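Local structure of Ika8 (Synthetic construct, 6G6O) at residues Ile147-Ala152 and Thr179-Ser184; Glu172-Ala177 and Val188-Ala193; Lys105-Ser110 and Leu141-Asn146; Ile27-Ala32 and Thr59-Lys64. The protein is an artificial protein of WD40 repeats, computationally designed to fold as a symmetrical eight-bladed beta-propeller, with no natural function known. All blocks are in the same frame, centred on the assembly; numbering follows the deposited sequence.

Contact 1. Residues Ile147-Ala152 and Thr179-Ser184; sequences IVVSGA and TALAFS
Strands 147-152 and 179-184 run antiparallel, at 161° between their directions and 7.7 Å between their axes, so that V149 faces F183 and G151 faces L181 at a spacing bridged by side chains. V149 spreads its two methyls over both partners. V149 CG1 meets L181 CD1 at 3.6 Å, while V149 CG2 lies above one face of the F183 ring in a CH-pi contact, 3.7 Å from its centroid. The ring gets there because F183 CG sits between its own backbone N and carbonyl carbon (chi1 73°). The far end of the ring reaches I147: F183 CE2 lies 3.9 Å from I147 CG2, and F183 CZ 3.4 Å from I147 O. G151 suits its place because a beta-carbon would point at the leucine and end tightly, 3.1 Å from L181 CD2. Compact, beta-branched V149 fills the interval between leucine and phenylalanine. An alanine in place of F183 would probably open a gap beside V149 CG2 and I147 and cost both the aromatic part of their packing. The joint is a blade-to-blade interface of a beta-propeller: the innermost strand of one WD repeat, 178-184, lies against the second strand of the blade before it.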
loop_
_atom_site.group_PDB
_atom_site.type_symbol
_atom_site.label_atom_id
_atom_site.label_comp_id
_atom_site.label_asym_id
_atom_site.label_seq_id
_atom_site.Cartn_x
_atom_site.Cartn_y
_atom_site.Cartn_z
ATOM N N ILE A 147 -7.789 -16.140 -0.077
ATOM C CA ILE A 147 -7.384 -16.000 -1.469
ATOM C C ILE A 147 -6.317 -14.920 -1.546
ATOM O O ILE A 147 -6.531 -13.794 -1.082
ATOM C CB ILE A 147 -8.576 -15.655 -2.381
ATOM C CG1 ILE A 147 -9.631 -16.763 -2.333
ATOM C CG2 ILE A 147 -8.107 -15.422 -3.810
ATOM C CD1 ILE A 147 -10.853 -16.480 -3.180
ATOM N N VAL A 148 -5.171 -15.264 -2.126
ATOM C CA VAL A 148 -4.057 -14.340 -2.305
ATOM C C VAL A 148 -3.953 -13.995 -3.782
ATOM O O VAL A 148 -3.894 -14.891 -4.633
ATOM C CB VAL A 148 -2.737 -14.939 -1.790
ATOM C CG1 VAL A 148 -1.594 -13.958 -2.000
ATOM C CG2 VAL A 148 -2.861 -15.318 -0.327
ATOM N N VAL A 149 -3.935 -12.700 -4.087
ATOM C CA VAL A 149 -3.727 -12.205 -5.441
ATOM C C VAL A 149 -2.459 -11.366 -5.428
ATOM O O VAL A 149 -2.384 -10.356 -4.717
ATOM C CB VAL A 149 -4.925 -11.389 -5.948
ATOM C CG1 VAL A 149 -4.734 -11.029 -7.409
ATOM C CG2 VAL A 149 -6.211 -12.176 -5.758
ATOM N N SER A 150 -1.465 -11.783 -6.209
ATOM C CA SER A 150 -0.142 -11.181 -6.184
ATOM C C SER A 150 0.231 -10.643 -7.558
ATOM O O SER A 150 -0.150 -11.205 -8.588
ATOM C CB SER A 150 0.912 -12.193 -5.727
ATOM O OG SER A 150 0.978 -13.294 -6.618
ATOM N N GLY A 151 0.984 -9.543 -7.556
ATOM C CA GLY A 151 1.522 -8.988 -8.776
ATOM C C GLY A 151 3.027 -8.844 -8.665
ATOM O O GLY A 151 3.591 -8.810 -7.572
ATOM N N ALA A 152 3.676 -8.765 -9.823
ATOM C CA ALA A 152 5.131 -8.757 -9.874
ATOM C C ALA A 152 5.614 -7.693 -10.846
ATOM O O ALA A 152 4.842 -7.129 -11.627
ATOM C CB ALA A 152 5.685 -10.132 -10.267
ATOM N N THR A 179 1.469 -2.202 -10.341
ATOM C CA THR A 179 1.531 -1.190 -9.294
ATOM C C THR A 179 0.485 -1.399 -8.207
ATOM O O THR A 179 0.768 -1.151 -7.032
ATOM C CB THR A 179 1.375 0.212 -9.894
ATOM O OG1 THR A 179 0.060 0.361 -10.440
ATOM C CG2 THR A 179 2.402 0.438 -10.992
ATOM N N ALA A 180 -0.711 -1.860 -8.568
ATOM C CA ALA A 180 -1.745 -2.159 -7.585
ATOM C C ALA A 180 -2.777 -3.083 -8.216
ATOM O O ALA A 180 -2.847 -3.225 -9.440
ATOM C CB ALA A 180 -2.416 -0.887 -7.059
ATOM N N LEU A 181 -3.582 -3.706 -7.356
ATOM C CA LEU A 181 -4.642 -4.607 -7.799
ATOM C C LEU A 181 -5.659 -4.771 -6.674
ATOM O O LEU A 181 -5.430 -4.348 -5.539
ATOM C CB LEU A 181 -4.073 -5.963 -8.238
ATOM C CG LEU A 181 -3.101 -6.669 -7.290
ATOM C CD1 LEU A 181 -3.830 -7.672 -6.413
ATOM C CD2 LEU A 181 -1.995 -7.352 -8.072
ATOM N N ALA A 182 -6.792 -5.390 -7.008
ATOM C CA ALA A 182 -7.853 -5.668 -6.047
ATOM C C ALA A 182 -8.746 -6.762 -6.616
ATOM O O ALA A 182 -8.713 -7.050 -7.814
ATOM C CB ALA A 182 -8.665 -4.410 -5.730
ATOM N N PHE A 183 -9.562 -7.359 -5.747
ATOM C CA PHE A 183 -10.370 -8.499 -6.158
ATOM C C PHE A 183 -11.548 -8.699 -5.211
ATOM O O PHE A 183 -11.446 -8.440 -4.005
ATOM C CB PHE A 183 -9.535 -9.784 -6.208
ATOM C CG PHE A 183 -9.183 -10.333 -4.851
ATOM C CD1 PHE A 183 -8.161 -9.770 -4.100
ATOM C CD2 PHE A 183 -9.873 -11.414 -4.325
ATOM C CE1 PHE A 183 -7.836 -10.278 -2.862
ATOM C CE2 PHE A 183 -9.553 -11.920 -3.083
ATOM C CZ PHE A 183 -8.534 -11.350 -2.352
ATOM N N SER A 184 -12.666 -9.167 -5.783
ATOM C CA SER A 184 -13.883 -9.534 -5.049
ATOM C C SER A 184 -14.890 -10.183 -5.998
ATOM O O SER A 184 -15.077 -9.700 -7.120
ATOM C CB SER A 184 -14.555 -8.333 -4.367
ATOM O OG SER A 184 -13.626 -7.508 -3.682
#

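Contact 2. Residues Glu172-Ala177 and Val188-Ala193; sequences EGHQSA and VVSGAA
H174 and S190 are brought together by their first torsions: H174 CG lies beside the backbone N and anti to the carbonyl carbon (chi1 -57°), and S190 OG stands between its N and carbonyl carbon (chi1 64°). The imidazole thus presents NE2 to the serine hydroxyl, which arrives at the ring edge near its plane. The bond is nearly straight, and either group could donate. Its modelled length, 2.3 Å from H174 NE2 to S190 OG, is too short to be taken literally. H174 ND1 also bonds T196 OG1, so each ring nitrogen has a partner, which probably restrains the ring's rotation; S190 OG has a second partner in W200 NE1. The small A192 packs against the imidazole: A192 CB lies 3.3 Å from H174 ND1, and also 3.5 Å from S176 O. S176 OG lies 3.5 Å from A193 CB. Nearby the main chain closes the join: A193 N donates to A177 O at 2.8 Å, and the same oxygen receives a CA-H contact from A192 CA at 3.2 Å. G173 suits the bend before the histidine, since its positive phi favours glycine. A Gly-His pair whose histidine bonds a strand serine that in turn bonds a tryptophan is the His-Ser/Thr-Trp part of the hydrogen-bond network characteristic of WD40 repeats.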
loop_
_atom_site.group_PDB
_atom_site.type_symbol
_atom_site.label_atom_id
_atom_site.label_comp_id
_atom_site.label_asym_id
_atom_site.label_seq_id
_atom_site.Cartn_x
_atom_site.Cartn_y
_atom_site.Cartn_z
ATOM N N GLU A 172 -3.471 -13.621 -17.827
ATOM C CA GLU A 172 -2.470 -13.210 -18.806
ATOM C C GLU A 172 -1.568 -12.110 -18.260
ATOM O O GLU A 172 -0.411 -11.993 -18.679
ATOM C CB GLU A 172 -3.157 -12.753 -20.095
ATOM C CG GLU A 172 -2.203 -12.344 -21.209
ATOM C CD GLU A 172 -2.927 -11.915 -22.472
ATOM O OE1 GLU A 172 -2.438 -12.236 -23.577
ATOM O OE2 GLU A 172 -3.984 -11.259 -22.362
ATOM N N GLY A 173 -2.070 -11.305 -17.326
ATOM C CA GLY A 173 -1.246 -10.268 -16.744
ATOM C C GLY A 173 -1.008 -9.113 -17.703
ATOM O O GLY A 173 -1.700 -8.935 -18.707
ATOM N N HIS A 174 0.008 -8.323 -17.376
ATOM C CA HIS A 174 0.343 -7.120 -18.118
ATOM C C HIS A 174 1.731 -7.254 -18.730
ATOM O O HIS A 174 2.492 -8.172 -18.416
ATOM C CB HIS A 174 0.290 -5.882 -17.213
ATOM C CG HIS A 174 -1.031 -5.679 -16.535
ATOM N ND1 HIS A 174 -1.815 -4.569 -16.755
ATOM C CD2 HIS A 174 -1.702 -6.444 -15.643
ATOM C CE1 HIS A 174 -2.913 -4.658 -16.027
ATOM N NE2 HIS A 174 -2.870 -5.786 -15.343
ATOM N N GLN A 175 2.052 -6.317 -19.619
ATOM C CA GLN A 175 3.395 -6.178 -20.160
ATOM C C GLN A 175 4.231 -5.168 -19.383
ATOM O O GLN A 175 5.296 -4.762 -19.860
ATOM C CB GLN A 175 3.338 -5.770 -21.634
ATOM C CG GLN A 175 2.393 -6.600 -22.485
ATOM C CD GLN A 175 2.306 -6.093 -23.913
ATOM O OE1 GLN A 175 3.325 -5.844 -24.558
ATOM N NE2 GLN A 175 1.085 -5.935 -24.412
ATOM N N SER A 176 3.771 -4.752 -18.205
ATOM C CA SER A 176 4.475 -3.770 -17.395
ATOM C C SER A 176 4.296 -4.115 -15.926
ATOM O O SER A 176 3.363 -4.825 -15.542
ATOM C CB SER A 176 3.974 -2.346 -17.669
ATOM O OG SER A 176 4.755 -1.388 -16.979
ATOM N N ALA A 177 5.201 -3.587 -15.104
ATOM C CA ALA A 177 5.205 -3.890 -13.679
ATOM C C ALA A 177 3.866 -3.545 -13.040
ATOM O O ALA A 177 3.285 -2.490 -13.303
ATOM C CB ALA A 177 6.331 -3.125 -12.982
ATOM N N VAL A 188 -11.192 -9.733 -10.770
ATOM C CA VAL A 188 -9.868 -9.321 -10.340
ATOM C C VAL A 188 -9.478 -8.154 -11.225
ATOM O O VAL A 188 -9.540 -8.263 -12.453
ATOM C CB VAL A 188 -8.846 -10.463 -10.457
ATOM C CG1 VAL A 188 -7.434 -9.910 -10.463
ATOM C CG2 VAL A 188 -9.035 -11.452 -9.330
ATOM N N VAL A 189 -9.127 -7.029 -10.612
ATOM C CA VAL A 189 -8.689 -5.847 -11.342
ATOM C C VAL A 189 -7.233 -5.593 -10.985
ATOM O O VAL A 189 -6.861 -5.636 -9.807
ATOM C CB VAL A 189 -9.568 -4.620 -11.029
ATOM C CG1 VAL A 189 -9.685 -4.404 -9.524
ATOM C CG2 VAL A 189 -9.025 -3.378 -11.721
ATOM N N SER A 190 -6.409 -5.361 -12.001
ATOM C CA SER A 190 -4.998 -5.068 -11.806
ATOM C C SER A 190 -4.623 -3.847 -12.629
ATOM O O SER A 190 -5.251 -3.550 -13.648
ATOM C CB SER A 190 -4.108 -6.259 -12.195
ATOM O OG SER A 190 -4.210 -6.545 -13.581
ATOM N N GLY A 191 -3.606 -3.143 -12.172
ATOM C CA GLY A 191 -3.096 -1.987 -12.892
ATOM C C GLY A 191 -1.591 -2.039 -12.983
ATOM O O GLY A 191 -0.908 -2.365 -12.012
ATOM N N ALA A 192 -1.076 -1.719 -14.164
ATOM C CA ALA A 192 0.351 -1.766 -14.438
ATOM C C ALA A 192 0.906 -0.356 -14.589
ATOM O O ALA A 192 0.169 0.620 -14.740
ATOM C CB ALA A 192 0.637 -2.594 -15.696
ATOM N N ALA A 193 2.237 -0.268 -14.557
ATOM C CA ALA A 193 2.926 1.016 -14.597
ATOM C C ALA A 193 2.755 1.752 -15.919
ATOM O O ALA A 193 3.056 2.949 -15.979
ATOM C CB ALA A 193 4.415 0.817 -14.308
#

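Contact 3. Residues Lys105-Ser110 and Leu141-Asn146; sequences KNIVVS and LQFKDN
F143 packs against I107 and V109 where two neighbouring blades of the beta-propeller meet, strand 141-144 antiparallel to strand 107-110, 160° between their directions, with their axes 8.3 Å apart. The tight part is apolar and largely buried. F143 CG is anti to its backbone N (chi1 163°), which sends the ring across to the other strand. V109 CG2 stands over one face of the F143 ring, offset toward the rim and 4.0 Å from the centroid, in a CH-pi contact. The far end of the ring meets I107 CB, 3.5 Å from F143 CE2, and I107 CG2, while the rest of the isoleucine leads away. A102, S104 and V148 also touch the phenylalanine, whose flat bulk suits a slot between sheets. A serine in place of F143 would probably leave V109 CG2 and I107 CB facing a gap, with a small polar group in an apolar setting. The other end is loose: exposed K105 and D145 approach tip to tip, but K105 NZ and D145 OD1 remain 4.9 Å apart, too far for contact, though their opposite charges may attract weakly. Back in the core, the branched leucine brings one methyl to the valine: L141 CD1 touches V109 CG1 at 3.7 Å and lies 3.3 Å from V109 O.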
loop_
_atom_site.group_PDB
_atom_site.type_symbol
_atom_site.label_atom_id
_atom_site.label_comp_id
_atom_site.label_asym_id
_atom_site.label_seq_id
_atom_site.Cartn_x
_atom_site.Cartn_y
_atom_site.Cartn_z
ATOM N N LYS A 105 -7.333 -11.572 8.998
ATOM C CA LYS A 105 -7.630 -12.528 10.059
ATOM C C LYS A 105 -6.375 -12.813 10.874
ATOM O O LYS A 105 -5.797 -11.896 11.467
ATOM C CB LYS A 105 -8.216 -13.819 9.478
ATOM C CG LYS A 105 -9.739 -13.864 9.489
ATOM C CD LYS A 105 -10.327 -12.889 8.478
ATOM C CE LYS A 105 -11.826 -13.095 8.295
ATOM N NZ LYS A 105 -12.159 -14.457 7.793
ATOM N N ASN A 106 -5.940 -14.072 10.904
ATOM C CA ASN A 106 -4.711 -14.462 11.585
ATOM C C ASN A 106 -3.650 -14.953 10.606
ATOM O O ASN A 106 -2.766 -15.728 10.977
ATOM C CB ASN A 106 -4.992 -15.530 12.641
ATOM C CG ASN A 106 -5.759 -14.987 13.827
ATOM O OD1 ASN A 106 -5.741 -13.785 14.093
ATOM N ND2 ASN A 106 -6.431 -15.871 14.554
ATOM N N ILE A 107 -3.721 -14.504 9.357
ATOM C CA ILE A 107 -2.809 -14.938 8.308
ATOM C C ILE A 107 -2.033 -13.731 7.801
ATOM O O ILE A 107 -2.609 -12.661 7.575
ATOM C CB ILE A 107 -3.560 -15.630 7.149
ATOM C CG1 ILE A 107 -4.319 -16.857 7.653
ATOM C CG2 ILE A 107 -2.597 -16.025 6.048
ATOM C CD1 ILE A 107 -3.428 -17.926 8.229
ATOM N N VAL A 108 -0.726 -13.906 7.628
ATOM C CA VAL A 108 0.143 -12.900 7.033
ATOM C C VAL A 108 0.737 -13.481 5.759
ATOM O O VAL A 108 1.306 -14.578 5.779
ATOM C CB VAL A 108 1.256 -12.459 8.000
ATOM C CG1 VAL A 108 2.415 -11.840 7.232
ATOM C CG2 VAL A 108 0.709 -11.479 9.011
ATOM N N VAL A 109 0.597 -12.751 4.658
ATOM C CA VAL A 109 1.196 -13.115 3.380
ATOM C C VAL A 109 2.262 -12.077 3.062
ATOM O O VAL A 109 1.965 -10.880 2.965
ATOM C CB VAL A 109 0.146 -13.194 2.262
ATOM C CG1 VAL A 109 0.789 -13.642 0.967
ATOM C CG2 VAL A 109 -0.975 -14.139 2.656
ATOM N N SER A 110 3.504 -12.531 2.906
ATOM C CA SER A 110 4.629 -11.650 2.621
ATOM C C SER A 110 5.201 -11.977 1.250
ATOM O O SER A 110 5.433 -13.147 0.931
ATOM C CB SER A 110 5.714 -11.778 3.692
ATOM O OG SER A 110 6.072 -13.132 3.903
ATOM N N LEU A 141 0.249 -7.053 -3.367
ATOM C CA LEU A 141 -0.225 -8.197 -2.590
ATOM C C LEU A 141 -1.565 -7.840 -1.963
ATOM O O LEU A 141 -1.619 -7.005 -1.056
ATOM C CB LEU A 141 0.785 -8.585 -1.514
ATOM C CG LEU A 141 1.575 -9.885 -1.671
ATOM C CD1 LEU A 141 2.059 -10.365 -0.312
ATOM C CD2 LEU A 141 0.738 -10.956 -2.349
ATOM N N GLN A 142 -2.635 -8.474 -2.435
ATOM C CA GLN A 142 -3.955 -8.350 -1.832
ATOM C C GLN A 142 -4.419 -9.728 -1.387
ATOM O O GLN A 142 -4.328 -10.695 -2.151
ATOM C CB GLN A 142 -4.961 -7.735 -2.808
ATOM C CG GLN A 142 -4.676 -6.281 -3.157
ATOM C CD GLN A 142 -4.672 -5.370 -1.943
ATOM O OE1 GLN A 142 -5.392 -5.601 -0.972
ATOM N NE2 GLN A 142 -3.854 -4.323 -1.994
ATOM N N PHE A 143 -4.914 -9.815 -0.155
ATOM C CA PHE A 143 -5.267 -11.095 0.447
ATOM C C PHE A 143 -6.569 -10.946 1.217
ATOM O O PHE A 143 -6.631 -10.197 2.197
ATOM C CB PHE A 143 -4.142 -11.586 1.364
ATOM C CG PHE A 143 -4.561 -12.653 2.327
ATOM C CD1 PHE A 143 -5.226 -13.784 1.888
ATOM C CD2 PHE A 143 -4.274 -12.531 3.675
ATOM C CE1 PHE A 143 -5.610 -14.766 2.776
ATOM C CE2 PHE A 143 -4.653 -13.510 4.565
ATOM C CZ PHE A 143 -5.321 -14.630 4.116
ATOM N N LYS A 144 -7.605 -11.654 0.767
ATOM C CA LYS A 144 -8.894 -11.698 1.441
ATOM C C LYS A 144 -9.498 -13.082 1.252
ATOM O O LYS A 144 -9.323 -13.700 0.199
ATOM C CB LYS A 144 -9.871 -10.638 0.902
ATOM C CG LYS A 144 -9.349 -9.209 0.898
ATOM C CD LYS A 144 -9.616 -8.524 -0.436
ATOM C CE LYS A 144 -8.745 -7.287 -0.609
ATOM N NZ LYS A 144 -8.871 -6.696 -1.972
ATOM N N ASP A 145 -10.203 -13.559 2.279
ATOM C CA ASP A 145 -11.016 -14.775 2.200
ATOM C C ASP A 145 -10.199 -15.976 1.726
ATOM O O ASP A 145 -10.589 -16.704 0.811
ATOM C CB ASP A 145 -12.229 -14.556 1.295
ATOM C CG ASP A 145 -13.311 -13.732 1.961
ATOM O OD1 ASP A 145 -13.674 -14.046 3.114
ATOM O OD2 ASP A 145 -13.798 -12.769 1.333
ATOM N N ASN A 146 -9.048 -16.181 2.367
ATOM C CA ASN A 146 -8.134 -17.280 2.058
ATOM C C ASN A 146 -7.693 -17.282 0.597
ATOM O O ASN A 146 -7.264 -18.316 0.077
ATOM C CB ASN A 146 -8.751 -18.636 2.422
ATOM C CG ASN A 146 -8.547 -18.998 3.880
ATOM O OD1 ASN A 146 -7.444 -18.874 4.414
ATOM N ND2 ASN A 146 -9.611 -19.453 4.532
#

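Contact 4. Residues Ile27-Ala32 and Thr59-Lys64; sequences IVVSGA and TALQFK
The F63 ring takes V29 CG2 over one face, in a CH-pi contact 4.1 Å from the centroid and 26° off the ring normal, and has I27 O at its edge, in the ring plane, 3.8 Å from F63 CE2. I27 CG2 approaches the same corner obliquely, 3.6 Å from F63 CE2, and the isoleucine and phenylalanine side chains cross at about a right angle. F63 reaches this position with CG anti to its backbone N (chi1 -175°), extended toward strand 27-32. A22 and S24 of strand 18-24, in the same sheet as I27 and V29, also touch F63, so the ring spreads over two strands of the neighbouring blade, a task for a broad apolar group. This is the face-to-face packing of successive blades round a beta-propeller: strand 59-64 begins one blade, and strand 27-32 is second in the blade before it, antiparallel to it with axes 7.8 Å apart. Further along, L61 points CD1 into the backbone of the other strand, 3.4 Å from V29 O and 3.6 Å from G31 N, while V29 CG1 lies about equally far from both leucine methyls. Without a side chain, G31 lets L61 CD1 come close to its N; a beta-carbon here would point at that methyl, though without a clash. At its start strand 59-64 carries a classic beta bulge, T59 and A60 both facing G71. At its other end K64 turns to the following blade, where it makes a cation-pi contact with F103.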
loop_
_atom_site.group_PDB
_atom_site.type_symbol
_atom_site.label_atom_id
_atom_site.label_comp_id
_atom_site.label_asym_id
_atom_site.label_seq_id
_atom_site.Cartn_x
_atom_site.Cartn_y
_atom_site.Cartn_z
ATOM N N ILE A 27 -3.666 5.566 16.560
ATOM C CA ILE A 27 -2.265 5.184 16.662
ATOM C C ILE A 27 -1.669 5.167 15.264
ATOM O O ILE A 27 -2.286 4.662 14.320
ATOM C CB ILE A 27 -2.103 3.810 17.346
ATOM C CG1 ILE A 27 -2.500 3.902 18.821
ATOM C CG2 ILE A 27 -0.677 3.301 17.203
ATOM C CD1 ILE A 27 -2.171 2.661 19.624
ATOM N N VAL A 28 -0.473 5.734 15.130
ATOM C CA VAL A 28 0.269 5.740 13.878
ATOM C C VAL A 28 1.547 4.940 14.082
ATOM O O VAL A 28 2.262 5.145 15.071
ATOM C CB VAL A 28 0.583 7.173 13.409
ATOM C CG1 VAL A 28 1.693 7.169 12.367
ATOM C CG2 VAL A 28 -0.663 7.828 12.844
ATOM N N VAL A 29 1.824 4.023 13.160
ATOM C CA VAL A 29 3.070 3.266 13.138
ATOM C C VAL A 29 3.838 3.686 11.894
ATOM O O VAL A 29 3.320 3.593 10.775
ATOM C CB VAL A 29 2.820 1.750 13.149
ATOM C CG1 VAL A 29 4.134 0.997 13.280
ATOM C CG2 VAL A 29 1.874 1.377 14.276
ATOM N N SER A 30 5.066 4.152 12.084
ATOM C CA SER A 30 5.900 4.615 10.987
ATOM C C SER A 30 7.222 3.863 10.989
ATOM O O SER A 30 7.798 3.602 12.049
ATOM C CB SER A 30 6.150 6.125 11.083
ATOM O OG SER A 30 6.939 6.441 12.216
ATOM N N GLY A 31 7.692 3.508 9.798
ATOM C CA GLY A 31 8.985 2.874 9.635
ATOM C C GLY A 31 9.866 3.715 8.733
ATOM O O GLY A 31 9.383 4.387 7.821
ATOM N N ALA A 32 11.167 3.672 8.995
ATOM C CA ALA A 32 12.128 4.496 8.282
ATOM C C ALA A 32 13.185 3.623 7.617
ATOM O O ALA A 32 13.315 2.430 7.900
ATOM C CB ALA A 32 12.787 5.511 9.223
ATOM N N THR A 59 10.286 -1.833 5.061
ATOM C CA THR A 59 9.731 -1.718 3.722
ATOM C C THR A 59 8.214 -1.806 3.669
ATOM O O THR A 59 7.623 -1.328 2.697
ATOM C CB THR A 59 10.319 -2.800 2.803
ATOM O OG1 THR A 59 10.130 -4.091 3.394
ATOM C CG2 THR A 59 11.805 -2.565 2.588
ATOM N N ALA A 60 7.574 -2.397 4.673
ATOM C CA ALA A 60 6.127 -2.545 4.665
ATOM C C ALA A 60 5.624 -2.632 6.097
ATOM O O ALA A 60 6.311 -3.148 6.981
ATOM C CB ALA A 60 5.690 -3.782 3.870
ATOM N N LEU A 61 4.416 -2.121 6.313
ATOM C CA LEU A 61 3.787 -2.138 7.624
ATOM C C LEU A 61 2.334 -2.560 7.478
ATOM O O LEU A 61 1.634 -2.101 6.573
ATOM C CB LEU A 61 3.860 -0.765 8.308
ATOM C CG LEU A 61 5.159 -0.377 9.019
ATOM C CD1 LEU A 61 5.106 1.077 9.449
ATOM C CD2 LEU A 61 5.419 -1.278 10.211
ATOM N N GLN A 62 1.891 -3.439 8.375
ATOM C CA GLN A 62 0.496 -3.857 8.455
ATOM C C GLN A 62 0.051 -3.724 9.901
ATOM O O GLN A 62 0.653 -4.327 10.791
ATOM C CB GLN A 62 0.316 -5.295 7.961
ATOM C CG GLN A 62 0.427 -5.441 6.455
ATOM C CD GLN A 62 -0.670 -4.702 5.721
ATOM O OE1 GLN A 62 -1.827 -4.717 6.136
ATOM N NE2 GLN A 62 -0.310 -4.044 4.624
ATOM N N PHE A 63 -0.997 -2.936 10.133
ATOM C CA PHE A 63 -1.466 -2.623 11.480
ATOM C C PHE A 63 -2.954 -2.932 11.548
ATOM O O PHE A 63 -3.770 -2.213 10.964
ATOM C CB PHE A 63 -1.183 -1.158 11.822
ATOM C CG PHE A 63 -1.515 -0.776 13.238
ATOM C CD1 PHE A 63 -1.643 -1.735 14.228
ATOM C CD2 PHE A 63 -1.693 0.555 13.577
ATOM C CE1 PHE A 63 -1.949 -1.374 15.524
ATOM C CE2 PHE A 63 -1.998 0.922 14.871
ATOM C CZ PHE A 63 -2.127 -0.042 15.846
ATOM N N LYS A 64 -3.304 -4.000 12.260
ATOM C CA LYS A 64 -4.684 -4.453 12.363
ATOM C C LYS A 64 -4.975 -4.815 13.809
ATOM O O LYS A 64 -4.184 -5.522 14.442
ATOM C CB LYS A 64 -4.938 -5.656 11.447
ATOM C CG LYS A 64 -6.353 -6.201 11.499
ATOM C CD LYS A 64 -6.607 -7.156 10.343
ATOM C CE LYS A 64 -5.650 -8.337 10.381
ATOM N NZ LYS A 64 -5.969 -9.279 11.489
#

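Contacts 3 and 1 are successive blade joints, their centres 11 Å apart, tied through one sheet: V149 N of contact 1 probably hydrogen-bonds Q142 O of contact 3 at 2.8 Å. Contact 2 lies within the blade that contact 1 enters, about 10 Å between centres, with a probable hydrogen bond from A182 N to V189 O, 2.8 Å. Contact 4 is a related joint on the opposite side of the chain's centre from contact 1, 20 Å between centres. It meets contact 3, about 17 Å away between centres, through a probable hydrogen bond of K64 NZ to K105 O, 2.6 Å. Glycerol, probably from crystallisation, bonds Q62 NE2 in contact 4, and glycerol also lies about 5 Å from the L141 side chain in contact 3.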